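PDB 6V55: adhesion G-protein coupled receptor G6 from Danio rerio, which is an adhesion G-protein coupled receptor linked to myelination, whose calcium-binding extracellular region probably takes part in cell adhesion and in control of signalling. Local coordinates for residues 274-279 with 286-291; 139-144 with 294-299; 249-254 with 268-273; 123-126 with 131-134. All blocks are in the same frame, centred on the assembly; numbering follows the deposited sequence.

Interaction 1: residues 274-279 with 286-291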
loop_
_atom_site.group_PDB
_atom_site.type_symbol
_atom_site.label_atom_id
_atom_site.label_comp_id
_atom_site.label_asym_id
_atom_site.label_seq_id
_atom_site.Cartn_x
_atom_site.Cartn_y
_atom_site.Cartn_z
ATOM N N ARG A 274 -7.976 31.520 -26.151
ATOM C CA ARG A 274 -6.906 32.333 -25.590
ATOM C C ARG A 274 -6.924 33.723 -26.227
ATOM O O ARG A 274 -7.394 33.904 -27.350
ATOM C CB ARG A 274 -5.526 31.669 -25.791
ATOM C CG ARG A 274 -5.335 30.268 -25.180
ATOM C CD ARG A 274 -4.215 29.494 -25.877
ATOM N NE ARG A 274 -4.631 28.910 -27.153
ATOM C CZ ARG A 274 -3.786 28.521 -28.112
ATOM N NH1 ARG A 274 -2.469 28.659 -27.935
ATOM N NH2 ARG A 274 -4.257 28.006 -29.253
ATOM N N LEU A 275 -6.407 34.709 -25.483
ATOM C CA LEU A 275 -6.398 36.116 -25.884
ATOM C C LEU A 275 -5.072 36.760 -25.502
ATOM O O LEU A 275 -4.529 36.485 -24.431
ATOM C CB LEU A 275 -7.554 36.882 -25.227
ATOM C CG LEU A 275 -7.800 38.359 -25.544
ATOM C CD1 LEU A 275 -7.952 38.582 -27.039
ATOM C CD2 LEU A 275 -9.039 38.800 -24.805
ATOM N N TRP A 276 -4.572 37.635 -26.370
ATOM C CA TRP A 276 -3.287 38.297 -26.184
ATOM C C TRP A 276 -3.417 39.800 -26.403
ATOM O O TRP A 276 -4.344 40.279 -27.059
ATOM C CB TRP A 276 -2.229 37.784 -27.166
ATOM C CG TRP A 276 -1.643 36.437 -26.905
ATOM C CD1 TRP A 276 -0.452 36.160 -26.284
ATOM C CD2 TRP A 276 -2.183 35.176 -27.317
ATOM N NE1 TRP A 276 -0.230 34.803 -26.267
ATOM C CE2 TRP A 276 -1.276 34.177 -26.898
ATOM C CE3 TRP A 276 -3.347 34.791 -28.002
ATOM C CZ2 TRP A 276 -1.502 32.821 -27.136
ATOM C CZ3 TRP A 276 -3.569 33.437 -28.248
ATOM C CH2 TRP A 276 -2.654 32.471 -27.812
ATOM N N ASP A 277 -2.397 40.516 -25.907
ATOM C CA ASP A 277 -2.278 41.972 -25.906
ATOM C C ASP A 277 -1.861 42.558 -27.246
ATOM O O ASP A 277 -2.032 43.761 -27.465
ATOM C CB ASP A 277 -1.229 42.381 -24.877
ATOM C CG ASP A 277 -1.823 43.063 -23.693
ATOM O OD1 ASP A 277 -3.052 43.313 -23.727
ATOM O OD2 ASP A 277 -1.061 43.356 -22.734
ATOM N N HIS A 278 -1.272 41.761 -28.120
ATOM C CA HIS A 278 -0.700 42.253 -29.359
ATOM C C HIS A 278 -1.243 41.418 -30.502
ATOM O O HIS A 278 -1.751 40.311 -30.295
ATOM C CB HIS A 278 0.833 42.181 -29.341
ATOM C CG HIS A 278 1.369 40.893 -28.792
ATOM N ND1 HIS A 278 1.510 40.660 -27.438
ATOM C CD2 HIS A 278 1.792 39.765 -29.412
ATOM C CE1 HIS A 278 1.993 39.445 -27.248
ATOM N NE2 HIS A 278 2.178 38.883 -28.430
ATOM N N ALA A 279 -1.141 41.961 -31.711
ATOM C CA ALA A 279 -1.462 41.190 -32.900
ATOM C C ALA A 279 -0.203 40.540 -33.435
ATOM O O ALA A 279 0.822 41.205 -33.618
ATOM C CB ALA A 279 -2.080 42.046 -33.983
ATOM N N SER A 286 3.175 30.912 -36.593
ATOM C CA SER A 286 3.624 29.579 -36.988
ATOM C C SER A 286 4.438 28.878 -35.905
ATOM O O SER A 286 4.534 27.644 -35.928
ATOM C CB SER A 286 4.431 29.661 -38.296
ATOM O OG SER A 286 5.820 29.825 -38.063
ATOM N N ALA A 287 5.010 29.631 -34.953
ATOM C CA ALA A 287 5.607 29.090 -33.735
ATOM C C ALA A 287 4.613 29.029 -32.578
ATOM O O ALA A 287 5.014 29.095 -31.406
ATOM C CB ALA A 287 6.834 29.912 -33.337
ATOM N N LEU A 288 3.323 28.904 -32.882
ATOM C CA LEU A 288 2.247 28.934 -31.897
ATOM C C LEU A 288 1.711 27.518 -31.742
ATOM O O LEU A 288 0.921 27.044 -32.568
ATOM C CB LEU A 288 1.137 29.896 -32.310
ATOM C CG LEU A 288 0.199 30.343 -31.188
ATOM C CD1 LEU A 288 0.911 31.388 -30.388
ATOM C CD2 LEU A 288 -1.138 30.863 -31.704
ATOM N N THR A 289 2.162 26.855 -30.678
ATOM C CA THR A 289 1.613 25.596 -30.213
ATOM C C THR A 289 0.285 25.840 -29.494
ATOM O O THR A 289 -0.036 26.961 -29.082
ATOM C CB THR A 289 2.616 24.902 -29.288
ATOM O OG1 THR A 289 2.542 25.475 -27.973
ATOM C CG2 THR A 289 4.042 25.073 -29.822
ATOM N N CYS A 290 -0.491 24.769 -29.325
ATOM C CA CYS A 290 -1.750 24.854 -28.594
ATOM C C CYS A 290 -1.565 24.915 -27.075
ATOM O O CYS A 290 -2.548 25.145 -26.358
ATOM C CB CYS A 290 -2.640 23.671 -28.978
ATOM S SG CYS A 290 -1.728 22.130 -29.245
ATOM N N ASP A 291 -0.337 24.746 -26.574
ATOM C CA ASP A 291 -0.025 24.756 -25.152
ATOM C C ASP A 291 0.457 26.113 -24.653
ATOM O O ASP A 291 0.692 26.259 -23.453
ATOM C CB ASP A 291 1.044 23.695 -24.850
ATOM C CG ASP A 291 0.843 23.021 -23.501
ATOM O OD1 ASP A 291 -0.323 22.837 -23.093
ATOM O OD2 ASP A 291 1.854 22.675 -22.846
#
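R274 and C290 mark the nearest backbone approach of the two segments, yet their CA atoms are 9.6 Å apart, so the end of strand 268-276 and the loop 286-291 meet through side chains of the strand reaching the loop, with no backbone pairing. R274 does the polar work. Its CG stands anti to the carbonyl carbon (chi1 -59°), and a bend at chi3 swings the guanidinium round to the loop. NH1 then donates to the carbonyl oxygen of T289, with R274 NH1 to T289 O at 3.2 Å. The donor lies in the carbonyl plane on a lone pair, but the bond is not straight, 143° at the hydrogen, and the oxygen is tilted somewhat from the guanidinium plane. The next carbonyl along, C290 O, sits over one face of the same group, offset toward its rim, 3.9 Å from R274 NH1. On the loop itself T289 OG1 accepts from D291 N, making an ST turn just where the arginine docks.

Beside this, R274 NH1 lies at the edge of the W276 indole, in its plane, and the indole meets L288 obliquely, W276 CZ2 to L288 CD1 at 4.3 Å. Nearer the backbone, R274 NE bonds N272 O, while N272 ND2 bonds C290 O. An alanine here takes the guanidinium away, and is likely to leave T289 O with one bond fewer and the indole edge and the loop less firmly joined. The chemistry is that of a buried cation received by loop carbonyl oxygens, whose partial negative charge is likely to help offset its own.

Interaction 2: residues 139-144 with 294-299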
loop_
_atom_site.group_PDB
_atom_site.type_symbol
_atom_site.label_atom_id
_atom_site.label_comp_id
_atom_site.label_asym_id
_atom_site.label_seq_id
_atom_site.Cartn_x
_atom_site.Cartn_y
_atom_site.Cartn_z
ATOM N N SER A 139 -8.587 40.891 -15.115
ATOM C CA SER A 139 -8.937 42.228 -15.587
ATOM C C SER A 139 -8.494 42.373 -17.034
ATOM O O SER A 139 -7.294 42.295 -17.333
ATOM C CB SER A 139 -8.278 43.314 -14.733
ATOM O OG SER A 139 -6.973 42.931 -14.312
ATOM N N ILE A 140 -9.453 42.605 -17.926
ATOM C CA ILE A 140 -9.151 42.767 -19.344
ATOM C C ILE A 140 -8.737 44.212 -19.593
ATOM O O ILE A 140 -9.542 45.133 -19.366
ATOM C CB ILE A 140 -10.344 42.374 -20.231
ATOM C CG1 ILE A 140 -10.696 40.901 -20.029
ATOM C CG2 ILE A 140 -10.026 42.631 -21.685
ATOM C CD1 ILE A 140 -12.048 40.556 -20.577
ATOM N N PRO A 141 -7.522 44.458 -20.084
ATOM C CA PRO A 141 -7.029 45.825 -20.241
ATOM C C PRO A 141 -7.692 46.550 -21.401
ATOM O O PRO A 141 -8.575 46.035 -22.081
ATOM C CB PRO A 141 -5.539 45.624 -20.525
ATOM C CG PRO A 141 -5.455 44.274 -21.124
ATOM C CD PRO A 141 -6.475 43.468 -20.391
ATOM N N VAL A 142 -7.249 47.787 -21.592
ATOM C CA VAL A 142 -7.549 48.533 -22.799
ATOM C C VAL A 142 -6.809 47.888 -23.962
ATOM O O VAL A 142 -5.609 47.604 -23.856
ATOM C CB VAL A 142 -7.168 50.006 -22.599
ATOM C CG1 VAL A 142 -7.021 50.736 -23.923
ATOM C CG2 VAL A 142 -8.218 50.671 -21.699
ATOM N N LEU A 143 -7.536 47.605 -25.053
ATOM C CA LEU A 143 -6.997 46.921 -26.223
ATOM C C LEU A 143 -7.037 47.849 -27.437
ATOM O O LEU A 143 -8.097 48.381 -27.800
ATOM C CB LEU A 143 -7.764 45.626 -26.503
ATOM C CG LEU A 143 -7.595 44.476 -25.494
ATOM C CD1 LEU A 143 -8.663 43.420 -25.691
ATOM C CD2 LEU A 143 -6.203 43.844 -25.558
ATOM N N THR A 144 -5.867 48.061 -28.036
ATOM C CA THR A 144 -5.737 48.641 -29.365
ATOM C C THR A 144 -5.159 47.645 -30.360
ATOM O O THR A 144 -4.865 48.023 -31.503
ATOM C CB THR A 144 -4.869 49.905 -29.317
ATOM O OG1 THR A 144 -3.668 49.653 -28.575
ATOM C CG2 THR A 144 -5.634 51.016 -28.660
ATOM N N GLY A 294 -2.184 32.135 -22.925
ATOM C CA GLY A 294 -2.730 33.396 -23.388
ATOM C C GLY A 294 -2.388 34.524 -22.432
ATOM O O GLY A 294 -2.446 34.375 -21.214
ATOM N N ASN A 295 -2.041 35.676 -23.006
ATOM C CA ASN A 295 -1.460 36.795 -22.264
ATOM C C ASN A 295 -2.455 37.521 -21.387
ATOM O O ASN A 295 -2.057 38.169 -20.419
ATOM C CB ASN A 295 -0.874 37.825 -23.222
ATOM C CG ASN A 295 0.604 37.887 -23.129
ATOM O OD1 ASN A 295 1.216 37.127 -22.363
ATOM N ND2 ASN A 295 1.209 38.783 -23.895
ATOM N N VAL A 296 -3.718 37.522 -21.770
ATOM C CA VAL A 296 -4.788 38.110 -20.988
ATOM C C VAL A 296 -5.712 37.030 -20.479
ATOM O O VAL A 296 -5.959 36.926 -19.279
ATOM C CB VAL A 296 -5.560 39.160 -21.811
ATOM C CG1 VAL A 296 -6.672 39.757 -20.980
ATOM C CG2 VAL A 296 -4.607 40.221 -22.325
ATOM N N VAL A 297 -6.235 36.206 -21.386
ATOM C CA VAL A 297 -7.106 35.086 -21.059
ATOM C C VAL A 297 -6.440 33.827 -21.605
ATOM O O VAL A 297 -5.970 33.814 -22.747
ATOM C CB VAL A 297 -8.520 35.284 -21.645
ATOM C CG1 VAL A 297 -9.412 34.141 -21.304
ATOM C CG2 VAL A 297 -9.155 36.564 -21.120
ATOM N N ASP A 298 -6.360 32.790 -20.775
ATOM C CA ASP A 298 -5.839 31.486 -21.162
ATOM C C ASP A 298 -6.883 30.417 -20.857
ATOM O O ASP A 298 -7.768 30.610 -20.017
ATOM C CB ASP A 298 -4.520 31.189 -20.425
ATOM C CG ASP A 298 -3.780 29.990 -20.988
ATOM O OD1 ASP A 298 -3.713 29.836 -22.223
ATOM O OD2 ASP A 298 -3.269 29.186 -20.180
ATOM N N TRP A 299 -6.788 29.298 -21.574
ATOM C CA TRP A 299 -7.664 28.151 -21.377
ATOM C C TRP A 299 -7.197 27.348 -20.181
ATOM O O TRP A 299 -6.413 26.399 -20.296
ATOM C CB TRP A 299 -7.697 27.283 -22.625
ATOM C CG TRP A 299 -8.902 26.394 -22.757
ATOM C CD1 TRP A 299 -8.885 25.037 -22.879
ATOM C CD2 TRP A 299 -10.282 26.791 -22.918
ATOM N NE1 TRP A 299 -10.161 24.560 -23.049
ATOM C CE2 TRP A 299 -11.035 25.612 -23.076
ATOM C CE3 TRP A 299 -10.954 28.020 -22.898
ATOM C CZ2 TRP A 299 -12.421 25.621 -23.211
ATOM C CZ3 TRP A 299 -12.341 28.029 -23.050
ATOM C CH2 TRP A 299 -13.055 26.834 -23.198
#
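The loop that brings V296 up to I140 and P141 is braced within itself by a bond from G294 N to D298 OD1, 2.8 Å long and nearly straight at 160°. The N-H meets the carboxylate oxygen from above the plane of the group, and the other oxygen, D298 OD2, is tied by a salt bridge to R118. Both carboxylate oxygens therefore have partners: the bond closes the turn from G294 to D298, and R118 anchors its D298 end.

Out of that turn comes V296, the one residue of its segment that packs closely on 139-144. CG1 is anti to the backbone N (chi1 180°), which carries this methyl toward the proline ring. V296 CG1 rests against P141 CD, the ring carbon next to the proline N, at 3.8 Å. The same methyl lies 4.2 Å from I140 CA, close to the I140 side chain as well. No hydrogen bond crosses between the segments, so the join is purely apolar, one valine methyl set against the I140-P141 corner.

Neither segment is a regular strand, but both lie beside strands. V296 and V297 form a classic beta bulge opposite L275 of strand 268-276, bonding to it through their backbones. On the other side of the contact, I140 bonds through its backbone to G246, just ahead of strand 248-251, and its own segment runs directly into strand 145-154.

Interaction 3: residues 249-254 with 268-273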
loop_
_atom_site.group_PDB
_atom_site.type_symbol
_atom_site.label_atom_id
_atom_site.label_comp_id
_atom_site.label_asym_id
_atom_site.label_seq_id
_atom_site.Cartn_x
_atom_site.Cartn_y
_atom_site.Cartn_z
ATOM N N LEU A 249 -15.917 39.281 -21.117
ATOM C CA LEU A 249 -15.699 38.412 -22.265
ATOM C C LEU A 249 -16.351 37.072 -21.968
ATOM O O LEU A 249 -16.144 36.514 -20.885
ATOM C CB LEU A 249 -14.208 38.236 -22.558
ATOM C CG LEU A 249 -13.852 37.208 -23.632
ATOM C CD1 LEU A 249 -14.498 37.581 -24.945
ATOM C CD2 LEU A 249 -12.355 37.105 -23.791
ATOM N N GLN A 250 -17.138 36.562 -22.924
ATOM C CA GLN A 250 -17.856 35.311 -22.725
ATOM C C GLN A 250 -17.885 34.474 -23.994
ATOM O O GLN A 250 -17.774 34.988 -25.112
ATOM C CB GLN A 250 -19.292 35.543 -22.268
ATOM C CG GLN A 250 -20.115 36.353 -23.213
ATOM C CD GLN A 250 -21.483 36.604 -22.663
ATOM O OE1 GLN A 250 -22.245 35.662 -22.412
ATOM N NE2 GLN A 250 -21.810 37.876 -22.457
ATOM N N ILE A 251 -18.046 33.161 -23.782
ATOM C CA ILE A 251 -18.256 32.202 -24.860
ATOM C C ILE A 251 -19.643 32.440 -25.438
ATOM O O ILE A 251 -20.596 32.694 -24.683
ATOM C CB ILE A 251 -18.084 30.772 -24.311
ATOM C CG1 ILE A 251 -16.731 30.640 -23.596
ATOM C CG2 ILE A 251 -18.290 29.693 -25.380
ATOM C CD1 ILE A 251 -15.571 30.346 -24.488
ATOM N N ALA A 252 -19.744 32.390 -26.779
ATOM C CA ALA A 252 -20.914 32.716 -27.598
ATOM C C ALA A 252 -21.417 34.104 -27.254
ATOM O O ALA A 252 -20.809 35.097 -27.655
ATOM C CB ALA A 252 -22.028 31.677 -27.449
ATOM N N GLY A 253 -22.468 34.182 -26.447
ATOM C CA GLY A 253 -22.933 35.465 -25.959
ATOM C C GLY A 253 -23.751 36.253 -26.971
ATOM O O GLY A 253 -24.134 35.770 -28.046
ATOM N N LYS A 254 -23.935 37.535 -26.642
ATOM C CA LYS A 254 -24.939 38.351 -27.326
ATOM C C LYS A 254 -24.526 38.765 -28.741
ATOM O O LYS A 254 -25.369 38.786 -29.645
ATOM C CB LYS A 254 -25.250 39.574 -26.469
ATOM C CG LYS A 254 -26.327 40.518 -27.013
ATOM C CD LYS A 254 -26.628 41.609 -25.992
ATOM C CE LYS A 254 -25.364 42.376 -25.625
ATOM N NZ LYS A 254 -25.535 43.263 -24.458
ATOM N N GLY A 268 -22.658 24.091 -30.411
ATOM C CA GLY A 268 -21.516 23.192 -30.571
ATOM C C GLY A 268 -20.494 23.331 -29.447
ATOM O O GLY A 268 -20.832 23.724 -28.329
ATOM N N PHE A 269 -19.250 22.989 -29.804
ATOM C CA PHE A 269 -18.098 22.872 -28.916
ATOM C C PHE A 269 -17.055 23.950 -29.214
ATOM O O PHE A 269 -16.840 24.313 -30.372
ATOM C CB PHE A 269 -17.401 21.511 -29.081
ATOM C CG PHE A 269 -18.197 20.316 -28.657
ATOM C CD1 PHE A 269 -17.844 19.061 -29.159
ATOM C CD2 PHE A 269 -19.244 20.416 -27.745
ATOM C CE1 PHE A 269 -18.521 17.932 -28.778
ATOM C CE2 PHE A 269 -19.942 19.286 -27.361
ATOM C CZ PHE A 269 -19.573 18.036 -27.876
ATOM N N ILE A 270 -16.357 24.415 -28.165
ATOM C CA ILE A 270 -15.165 25.253 -28.297
ATOM C C ILE A 270 -14.055 24.720 -27.388
ATOM O O ILE A 270 -14.297 24.001 -26.412
ATOM C CB ILE A 270 -15.463 26.748 -28.011
ATOM C CG1 ILE A 270 -14.569 27.694 -28.833
ATOM C CG2 ILE A 270 -15.459 27.042 -26.528
ATOM C CD1 ILE A 270 -14.875 29.168 -28.652
ATOM N N TYR A 271 -12.815 25.045 -27.754
ATOM C CA TYR A 271 -11.645 24.482 -27.089
ATOM C C TYR A 271 -10.493 25.455 -27.258
ATOM O O TYR A 271 -10.351 26.047 -28.328
ATOM C CB TYR A 271 -11.278 23.094 -27.668
ATOM C CG TYR A 271 -9.949 22.519 -27.209
ATOM C CD1 TYR A 271 -8.877 22.334 -28.105
ATOM C CD2 TYR A 271 -9.770 22.157 -25.886
ATOM C CE1 TYR A 271 -7.644 21.798 -27.661
ATOM C CE2 TYR A 271 -8.567 21.629 -25.432
ATOM C CZ TYR A 271 -7.499 21.451 -26.314
ATOM O OH TYR A 271 -6.294 20.930 -25.845
ATOM N N ASN A 272 -9.705 25.624 -26.185
ATOM C CA ASN A 272 -8.419 26.348 -26.176
ATOM C C ASN A 272 -8.555 27.843 -26.518
ATOM O O ASN A 272 -7.745 28.411 -27.262
ATOM C CB ASN A 272 -7.373 25.661 -27.061
ATOM C CG ASN A 272 -5.987 25.770 -26.476
ATOM O OD1 ASN A 272 -5.829 26.098 -25.295
ATOM N ND2 ASN A 272 -4.973 25.521 -27.293
ATOM N N PHE A 273 -9.558 28.496 -25.919
ATOM C CA PHE A 273 -9.801 29.918 -26.153
ATOM C C PHE A 273 -8.762 30.748 -25.403
ATOM O O PHE A 273 -8.694 30.709 -24.168
ATOM C CB PHE A 273 -11.215 30.307 -25.714
ATOM C CG PHE A 273 -11.648 31.689 -26.169
ATOM C CD1 PHE A 273 -11.413 32.821 -25.375
ATOM C CD2 PHE A 273 -12.324 31.846 -27.359
ATOM C CE1 PHE A 273 -11.806 34.077 -25.788
ATOM C CE2 PHE A 273 -12.731 33.108 -27.773
ATOM C CZ PHE A 273 -12.472 34.223 -26.983
#
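Two beta-sheets of the pentraxin-family domain face one another here, and L249 and I251 from one meet F273 and I270 from the other. Strand 249-251 belongs to the five-stranded sheet; strand 268-273 belongs to the six-stranded one. The segment axes approach to 10.7 Å with their directions 132° apart, and no hydrogen bond joins them, so the interface is made of apolar side chains.

L249 has CG anti to the backbone N (chi1 173°), and its CD2 comes in at the edge of the F273 ring, near its plane, 3.7 Å from F273 CE1. I251 and I270 reach toward each other tip to tip, with I251 CD1 at 3.9 Å from I270 CG2. The I251 CG2 methyl also touches that I270 methyl, at 4.0 Å, so one methyl is met by two. I251 CD1 lies obliquely to the F273 ring as well, bridging the two residues of the facing strand.

Around them F164 packs edge-to-face on F273, and F150 and I152 of strand 145-154 also touch I270. Interlocking aliphatic and aromatic groups between two antiparallel sheets form the core typical of the concanavalin-like beta-sandwich.

Interaction 4: residues 123-126 with 131-134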
loop_
_atom_site.group_PDB
_atom_site.type_symbol
_atom_site.label_atom_id
_atom_site.label_comp_id
_atom_site.label_asym_id
_atom_site.label_seq_id
_atom_site.Cartn_x
_atom_site.Cartn_y
_atom_site.Cartn_z
ATOM N N THR A 123 -19.563 23.072 -24.317
ATOM C CA THR A 123 -20.816 23.303 -25.035
ATOM C C THR A 123 -21.326 24.726 -24.779
ATOM O O THR A 123 -21.490 25.128 -23.624
ATOM C CB THR A 123 -21.855 22.261 -24.608
ATOM O OG1 THR A 123 -21.389 20.949 -24.957
ATOM C CG2 THR A 123 -23.208 22.519 -25.282
ATOM N N MET A 124 -21.579 25.491 -25.853
ATOM C CA MET A 124 -22.040 26.851 -25.565
ATOM C C MET A 124 -23.564 26.887 -25.481
ATOM O O MET A 124 -24.233 26.146 -26.209
ATOM C CB MET A 124 -21.552 27.832 -26.633
ATOM C CG MET A 124 -21.649 27.366 -28.061
ATOM S SD MET A 124 -20.188 27.978 -28.888
ATOM C CE MET A 124 -19.110 26.846 -28.054
ATOM N N PRO A 125 -24.167 27.716 -24.615
ATOM C CA PRO A 125 -25.580 27.518 -24.278
ATOM C C PRO A 125 -26.518 28.072 -25.340
ATOM O O PRO A 125 -26.137 28.834 -26.227
ATOM C CB PRO A 125 -25.741 28.284 -22.963
ATOM C CG PRO A 125 -24.817 29.420 -23.111
ATOM C CD PRO A 125 -23.623 28.870 -23.861
ATOM N N LYS A 126 -27.772 27.654 -25.224
ATOM C CA LYS A 126 -28.830 28.112 -26.102
ATOM C C LYS A 126 -29.689 29.185 -25.443
ATOM O O LYS A 126 -30.305 29.987 -26.147
ATOM C CB LYS A 126 -29.702 26.922 -26.532
ATOM N N ILE A 131 -24.224 32.286 -18.322
ATOM C CA ILE A 131 -23.100 33.067 -18.813
ATOM C C ILE A 131 -21.829 32.267 -18.582
ATOM O O ILE A 131 -21.528 31.865 -17.454
ATOM C CB ILE A 131 -23.043 34.437 -18.115
ATOM C CG1 ILE A 131 -24.282 35.267 -18.471
ATOM C CG2 ILE A 131 -21.787 35.212 -18.500
ATOM C CD1 ILE A 131 -25.237 35.467 -17.322
ATOM N N LEU A 132 -21.079 32.037 -19.653
ATOM C CA LEU A 132 -19.834 31.274 -19.608
ATOM C C LEU A 132 -18.704 32.260 -19.897
ATOM O O LEU A 132 -18.249 32.415 -21.035
ATOM C CB LEU A 132 -19.864 30.118 -20.605
ATOM C CG LEU A 132 -20.637 28.873 -20.165
ATOM C CD1 LEU A 132 -22.115 28.944 -20.495
ATOM C CD2 LEU A 132 -20.031 27.665 -20.819
ATOM N N ARG A 133 -18.262 32.941 -18.841
ATOM C CA ARG A 133 -17.452 34.139 -18.960
ATOM C C ARG A 133 -16.042 33.929 -18.436
ATOM O O ARG A 133 -15.755 32.994 -17.683
ATOM C CB ARG A 133 -18.078 35.303 -18.191
ATOM C CG ARG A 133 -18.378 34.980 -16.744
ATOM C CD ARG A 133 -18.559 36.239 -15.889
ATOM N NE ARG A 133 -17.349 37.055 -15.730
ATOM C CZ ARG A 133 -17.364 38.325 -15.317
ATOM N NH1 ARG A 133 -18.527 38.906 -15.044
ATOM N NH2 ARG A 133 -16.234 39.026 -15.192
ATOM N N VAL A 134 -15.160 34.831 -18.877
ATOM C CA VAL A 134 -13.901 35.065 -18.185
ATOM C C VAL A 134 -14.216 35.530 -16.768
ATOM O O VAL A 134 -15.158 36.305 -16.549
ATOM C CB VAL A 134 -13.062 36.075 -18.989
ATOM C CG1 VAL A 134 -11.739 36.401 -18.320
ATOM C CG2 VAL A 134 -12.792 35.503 -20.371
#
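T123 opens the first segment and meets L132 through its backbone: its carbonyl oxygen, T123 O, lies 4.1 Å from L132 CD2, a loose van der Waals approach with no bond. Its hydroxyl-bearing side chain belongs instead to the neighbourhood of F269.

M124 follows, and here the chain turns its side chain elsewhere. The end of the methionine leads away from 131-134 and packs on I270 and I251, joining the apolar layer between the sheets, while its backbone bonds with G268.

P125 is where the segments really press together. Its ring slides past the L132 side chain in the opposite direction, so the two lie alongside each other and do not meet end on. L132 CD1 sits against two ring atoms, 3.7 Å from P125 CD and 3.8 Å from P125 CG. L132 has CG anti to the carbonyl carbon (chi1 -79°), and from there its two methyls divide the work: CD1 takes the proline, while CD2 points to the T123 carbonyl. The nearest CA atoms of the segments are those of P125 and I131, 8.2 Å apart, so the leucine side chain fills the distance between two backbones that do not pair.

K126 ends the segment, bonding through its backbone to D263.

L132 also rests on I306, and its backbone bonds with I251. V134 bonds with L249 of the same strand 248-251, and R133 with T305 of strand 304-305, so the turn leaving the six-stranded sheet at strand 122-123 pairs by backbone bonds with strand 248-251 of the five-stranded one.

From the N terminus, interaction 4 comes first, closing a short turn between strands 122-123 and 133-134. The chain then enters 139-144, the first half of interaction 2, whose partner 294-299 arrives some 150 residues later. Within that long loop lie interaction 3, bringing strand 248-251 to strand 268-276, and then interaction 1, which ties the end of the latter strand to the loop after helix 282-286. Interactions 3 and 1 follow in series, sharing strand 268-276; none cross. Backbone bonds join interaction 3 to interaction 4, and backbone bonds also join interaction 1 to interaction 2. Together the four link both sheets of the pentraxin-family domain with the loops 139-144 and 286-299.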